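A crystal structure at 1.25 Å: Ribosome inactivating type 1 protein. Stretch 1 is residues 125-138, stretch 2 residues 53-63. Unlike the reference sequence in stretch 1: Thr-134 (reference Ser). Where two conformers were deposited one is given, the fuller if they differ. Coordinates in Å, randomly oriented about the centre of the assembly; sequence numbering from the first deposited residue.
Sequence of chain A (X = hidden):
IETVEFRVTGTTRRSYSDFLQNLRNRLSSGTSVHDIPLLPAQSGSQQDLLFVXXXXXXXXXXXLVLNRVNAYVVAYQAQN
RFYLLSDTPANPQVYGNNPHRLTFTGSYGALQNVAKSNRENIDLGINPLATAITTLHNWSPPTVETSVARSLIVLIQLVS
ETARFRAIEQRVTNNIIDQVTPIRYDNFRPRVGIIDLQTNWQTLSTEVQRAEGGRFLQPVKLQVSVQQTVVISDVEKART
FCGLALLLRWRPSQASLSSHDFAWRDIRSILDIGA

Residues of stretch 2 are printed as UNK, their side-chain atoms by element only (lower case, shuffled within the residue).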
# COMPACT_ATOMS: atom_id res chain seq x y z
N GLY A 125 -14.53 4.47 2.27
CA GLY A 125 -14.47 3.02 2.41
C GLY A 125 -15.43 2.42 1.42
O GLY A 125 -16.04 3.15 0.63
N ILE A 126 -15.60 1.10 1.47
CA ILE A 126 -16.47 0.42 0.52
C ILE A 126 -17.95 0.75 0.74
O ILE A 126 -18.68 0.92 -0.23
CB ILE A 126 -16.15 -1.10 0.45
CG1 ILE A 126 -14.69 -1.33 0.03
CG2 ILE A 126 -17.13 -1.86 -0.46
CD1 ILE A 126 -14.26 -0.66 -1.27
N ASN A 127 -18.39 0.87 1.99
CA ASN A 127 -19.77 1.29 2.20
C ASN A 127 -20.05 2.72 1.70
O ASN A 127 -21.04 2.92 1.01
CB ASN A 127 -20.23 1.07 3.65
CG ASN A 127 -20.61 -0.37 3.92
OD1 ASN A 127 -21.44 -0.95 3.22
ND2 ASN A 127 -19.99 -0.96 4.94
N PRO A 128 -19.17 3.70 2.01
CA PRO A 128 -19.36 5.03 1.40
C PRO A 128 -19.34 4.99 -0.12
O PRO A 128 -20.10 5.71 -0.76
CB PRO A 128 -18.19 5.84 1.97
CG PRO A 128 -17.98 5.24 3.32
CD PRO A 128 -18.22 3.75 3.14
N LEU A 129 -18.48 4.15 -0.70
CA LEU A 129 -18.41 3.99 -2.15
C LEU A 129 -19.76 3.51 -2.71
O LEU A 129 -20.29 4.09 -3.66
CB LEU A 129 -17.27 3.03 -2.51
CG LEU A 129 -16.61 3.17 -3.88
CD1 LEU A 129 -15.34 2.35 -3.96
CD2 LEU A 129 -17.56 2.78 -5.00
N ALA A 130 -20.31 2.46 -2.10
CA ALA A 130 -21.62 1.93 -2.50
C ALA A 130 -22.72 2.98 -2.34
O ALA A 130 -23.54 3.16 -3.25
CB ALA A 130 -21.96 0.69 -1.69
N THR A 131 -22.71 3.70 -1.23
CA THR A 131 -23.72 4.72 -0.99
C THR A 131 -23.64 5.85 -2.02
O THR A 131 -24.66 6.34 -2.50
CB THR A 131 -23.59 5.26 0.44
OG1 THR A 131 -23.90 4.19 1.34
CG2 THR A 131 -24.55 6.43 0.68
N ALA A 132 -22.42 6.24 -2.38
CA ALA A 132 -22.22 7.29 -3.38
C ALA A 132 -22.76 6.84 -4.74
O ALA A 132 -23.40 7.62 -5.44
CB ALA A 132 -20.74 7.67 -3.46
N ILE A 133 -22.50 5.59 -5.11
CA ILE A 133 -23.04 5.05 -6.35
C ILE A 133 -24.56 5.08 -6.34
O ILE A 133 -25.19 5.55 -7.29
CB ILE A 133 -22.56 3.62 -6.62
CG1 ILE A 133 -21.04 3.57 -6.79
CG2 ILE A 133 -23.27 3.03 -7.85
CD1 ILE A 133 -20.48 2.15 -6.60
N THR A 134 -25.16 4.58 -5.26
CA THR A 134 -26.63 4.55 -5.15
C THR A 134 -27.22 5.95 -5.24
O THR A 134 -28.24 6.17 -5.90
CB THR A 134 -27.08 3.89 -3.84
OG1 THR A 134 -26.62 2.54 -3.80
CG2 THR A 134 -28.58 3.87 -3.72
N THR A 135 -26.57 6.90 -4.57
CA THR A 135 -27.05 8.27 -4.53
C THR A 135 -27.06 8.88 -5.92
O THR A 135 -28.06 9.46 -6.35
CB THR A 135 -26.22 9.12 -3.56
OG1 THR A 135 -26.33 8.56 -2.24
CG2 THR A 135 -26.72 10.56 -3.51
N LEU A 136 -25.96 8.72 -6.66
CA LEU A 136 -25.92 9.22 -8.02
C LEU A 136 -26.87 8.45 -8.92
O LEU A 136 -27.50 9.02 -9.81
CB LEU A 136 -24.50 9.16 -8.58
CG LEU A 136 -23.48 10.10 -7.91
CD1 LEU A 136 -22.20 10.12 -8.72
CD2 LEU A 136 -24.02 11.53 -7.74
N HIS A 137 -27.03 7.14 -8.68
CA HIS A 137 -27.95 6.34 -9.48
C HIS A 137 -29.37 6.90 -9.41
O HIS A 137 -30.07 6.97 -10.42
CB HIS A 137 -27.95 4.88 -9.04
CG HIS A 137 -28.78 4.00 -9.92
ND1 HIS A 137 -30.11 3.74 -9.67
CD2 HIS A 137 -28.48 3.35 -11.07
CE1 HIS A 137 -30.58 2.95 -10.61
NE2 HIS A 137 -29.61 2.70 -11.47
N ASN A 138 -29.78 7.31 -8.21
CA ASN A 138 -31.15 7.72 -7.95
C ASN A 138 -31.45 9.20 -8.10
O ASN A 138 -32.61 9.58 -8.25
CB ASN A 138 -31.57 7.24 -6.56
CG ASN A 138 -31.55 5.73 -6.43
OD1 ASN A 138 -31.68 5.01 -7.42
ND2 ASN A 138 -31.38 5.25 -5.21
N UNK A 53 -17.32 2.11 -14.90
CA UNK A 53 -18.65 1.70 -14.50
C UNK A 53 -18.60 1.08 -13.11
O UNK A 53 -17.87 0.10 -12.88
c UNK A 53 -21.54 -0.02 -16.43
c UNK A 53 -20.52 -0.89 -18.51
n UNK A 53 -19.90 -1.87 -19.15
n UNK A 53 -20.80 0.24 -19.15
n UNK A 53 -20.86 -1.04 -17.23
c UNK A 53 -20.73 0.43 -15.22
c UNK A 53 -19.27 0.74 -15.52
N UNK A 54 -19.36 1.66 -12.20
CA UNK A 54 -19.35 1.27 -10.79
C UNK A 54 -20.71 0.75 -10.38
O UNK A 54 -21.72 1.37 -10.70
c UNK A 54 -16.52 2.27 -9.91
c UNK A 54 -17.61 4.44 -9.35
c UNK A 54 -19.01 2.48 -9.92
c UNK A 54 -17.69 3.20 -10.20
N UNK A 55 -20.72 -0.35 -9.64
CA UNK A 55 -21.96 -1.03 -9.24
C UNK A 55 -22.13 -1.02 -7.72
O UNK A 55 -21.19 -1.37 -6.99
c UNK A 55 -22.01 -2.63 -11.23
c UNK A 55 -20.87 -2.46 -12.01
c UNK A 55 -23.20 -3.00 -11.87
c UNK A 55 -22.11 -2.97 -14.02
c UNK A 55 -23.25 -3.16 -13.26
c UNK A 55 -21.96 -2.48 -9.73
c UNK A 55 -20.91 -2.61 -13.39
N UNK A 56 -23.31 -0.63 -7.25
CA UNK A 56 -23.60 -0.61 -5.82
C UNK A 56 -23.98 -2.00 -5.29
O UNK A 56 -23.84 -2.99 -6.01
c UNK A 56 -26.06 0.10 -5.95
o UNK A 56 -26.93 1.00 -5.86
o UNK A 56 -26.31 -1.05 -6.39
c UNK A 56 -24.65 0.46 -5.49
N UNK A 57 -24.44 -2.08 -4.04
CA UNK A 57 -24.74 -3.39 -3.45
C UNK A 57 -25.81 -4.17 -4.21
O UNK A 57 -25.80 -5.40 -4.19
c UNK A 57 -20.24 -3.97 0.23
c UNK A 57 -24.05 -2.78 -1.04
n UNK A 57 -22.96 -1.49 0.44
c UNK A 57 -20.85 -2.82 0.66
c UNK A 57 -22.12 -2.54 0.17
c UNK A 57 -20.86 -4.83 -0.69
c UNK A 57 -25.13 -3.30 -1.97
c UNK A 57 -24.11 -1.64 -0.30
c UNK A 57 -22.78 -3.38 -0.76
c UNK A 57 -22.14 -4.55 -1.18
N UNK A 58 -26.72 -3.46 -4.87
CA UNK A 58 -27.76 -4.09 -5.68
C UNK A 58 -27.42 -4.19 -7.16
O UNK A 58 -28.30 -4.42 -7.99
N UNK A 59 -26.14 -4.02 -7.49
CA UNK A 59 -25.69 -3.96 -8.88
C UNK A 59 -26.37 -2.91 -9.75
O UNK A 59 -26.49 -3.08 -10.96
n UNK A 59 -24.77 -7.49 -9.15
c UNK A 59 -24.56 -6.19 -9.16
c UNK A 59 -25.72 -5.33 -9.56
o UNK A 59 -23.47 -5.68 -8.85
N UNK A 60 -26.79 -1.81 -9.12
CA UNK A 60 -27.23 -0.64 -9.87
C UNK A 60 -25.99 0.16 -10.24
O UNK A 60 -25.21 0.53 -9.36
c UNK A 60 -29.49 -0.48 -8.69
n UNK A 60 -29.51 0.09 -6.30
n UNK A 60 -29.12 -0.87 -4.25
c UNK A 60 -29.82 -0.81 -5.37
c UNK A 60 -28.18 0.21 -9.03
n UNK A 60 -30.83 -1.64 -5.56
c UNK A 60 -30.21 0.24 -7.57
N UNK A 61 -25.78 0.40 -11.55
CA UNK A 61 -24.56 1.06 -11.97
C UNK A 61 -24.68 2.56 -12.21
O UNK A 61 -25.76 3.08 -12.49
c UNK A 61 -24.27 0.38 -13.30
c UNK A 61 -26.57 -0.08 -12.70
c UNK A 61 -25.64 0.14 -13.88
N UNK A 62 -23.55 3.25 -12.06
CA UNK A 62 -23.34 4.59 -12.65
C UNK A 62 -21.98 4.56 -13.34
O UNK A 62 -21.09 3.83 -12.89
c UNK A 62 -23.42 5.76 -11.61
c UNK A 62 -21.11 6.60 -10.98
c UNK A 62 -22.27 5.72 -10.60
c UNK A 62 -24.77 5.77 -10.93
N UNK A 63 -21.83 5.33 -14.42
CA UNK A 63 -20.58 5.35 -15.17
C UNK A 63 -19.92 6.70 -15.04
O UNK A 63 -20.47 7.70 -15.51
c UNK A 63 -19.48 4.99 -17.42
c UNK A 63 -20.81 5.02 -16.65
o UNK A 63 -21.44 3.73 -16.74
O HOH W 1 -25.54 0.50 -2.33
O HOH W 2 -23.27 1.17 1.75

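Position 53 carries three carbons, a nitrogen, and a carbon bearing two more nitrogens. This guanidinium lies beyond reach of the helix and is bound elsewhere in the structure: Arg-53. At 54, four carbons fork at the second, and CB points toward the helix, 3.6 Å from Ile-133 CD1; the pattern is that of Leu-54. Position 55 has one carbon followed by a six-carbon ring, and its CB points away from the helix, as expected of alternation along a strand. It is Phe-55, whose backbone O still meets Ile-133 CD1 at 3.6 Å.

The side chain at 56 is two carbons, the second carrying two oxygens. One of these oxygens accepts a hydrogen bond of 2.6 Å from Thr-134 OG1, so a carboxylate, Asp-56, fits both the count and the donor. The oxygen is OD2, while OD1 accepts a weak bond from the backbone N of position 58 (2.9 Å) and a better one from N of position 60 (2.9 Å).

At 57, one carbon leads into fused five- and six-membered rings with eight carbons and one nitrogen, which only Trp-57 provides. Ala-130 CB sits over the face of the five-membered ring, 3.6 Å from its centroid, and NE1 gives a weak hydrogen bond to Asn-127 OD1 (3.2 Å). Farther along the indole, CH2 packs against Ile-126 CG2 at 3.8 Å.

Position 58 has no side-chain atoms and is Gly-58. Position 59, two carbons with one oxygen and one nitrogen on the second, is Asn-59; it closes the type I turn begun by Asp-56, with positive phi and CB pointing away from the helix.

Position 60 repeats the guanidinium pattern. Its CB lies 3.7 Å from the centroid of the His-137 ring, almost on the ring normal. This is Arg-60, whose NE forms a salt bridge with Asp-56 OD2 (2.8 Å).

At 61, three carbons close onto the backbone nitrogen, giving Pro-61; its O approaches the edge of the His-137 ring, 3.1 Å from CD2. Four carbons at 62, forked at the first with one arm two carbons long, define Ile-62, whose CG2 lies 4.1 Å from Leu-136 CB. Position 63, one carbon bearing an oxygen and a carbon, is Thr-63, out of reach.

The hairpin thus meets the helix through Ile-133, packed against Leu-54 and Ile-62. Asp-56 joins the turn to Thr-134, and water 1 links Thr-134 OG1 (2.7 Å) to Trp-57 N (3.3 Å).

Stretch 2, residues 53-63: RLFDWGNRPIT
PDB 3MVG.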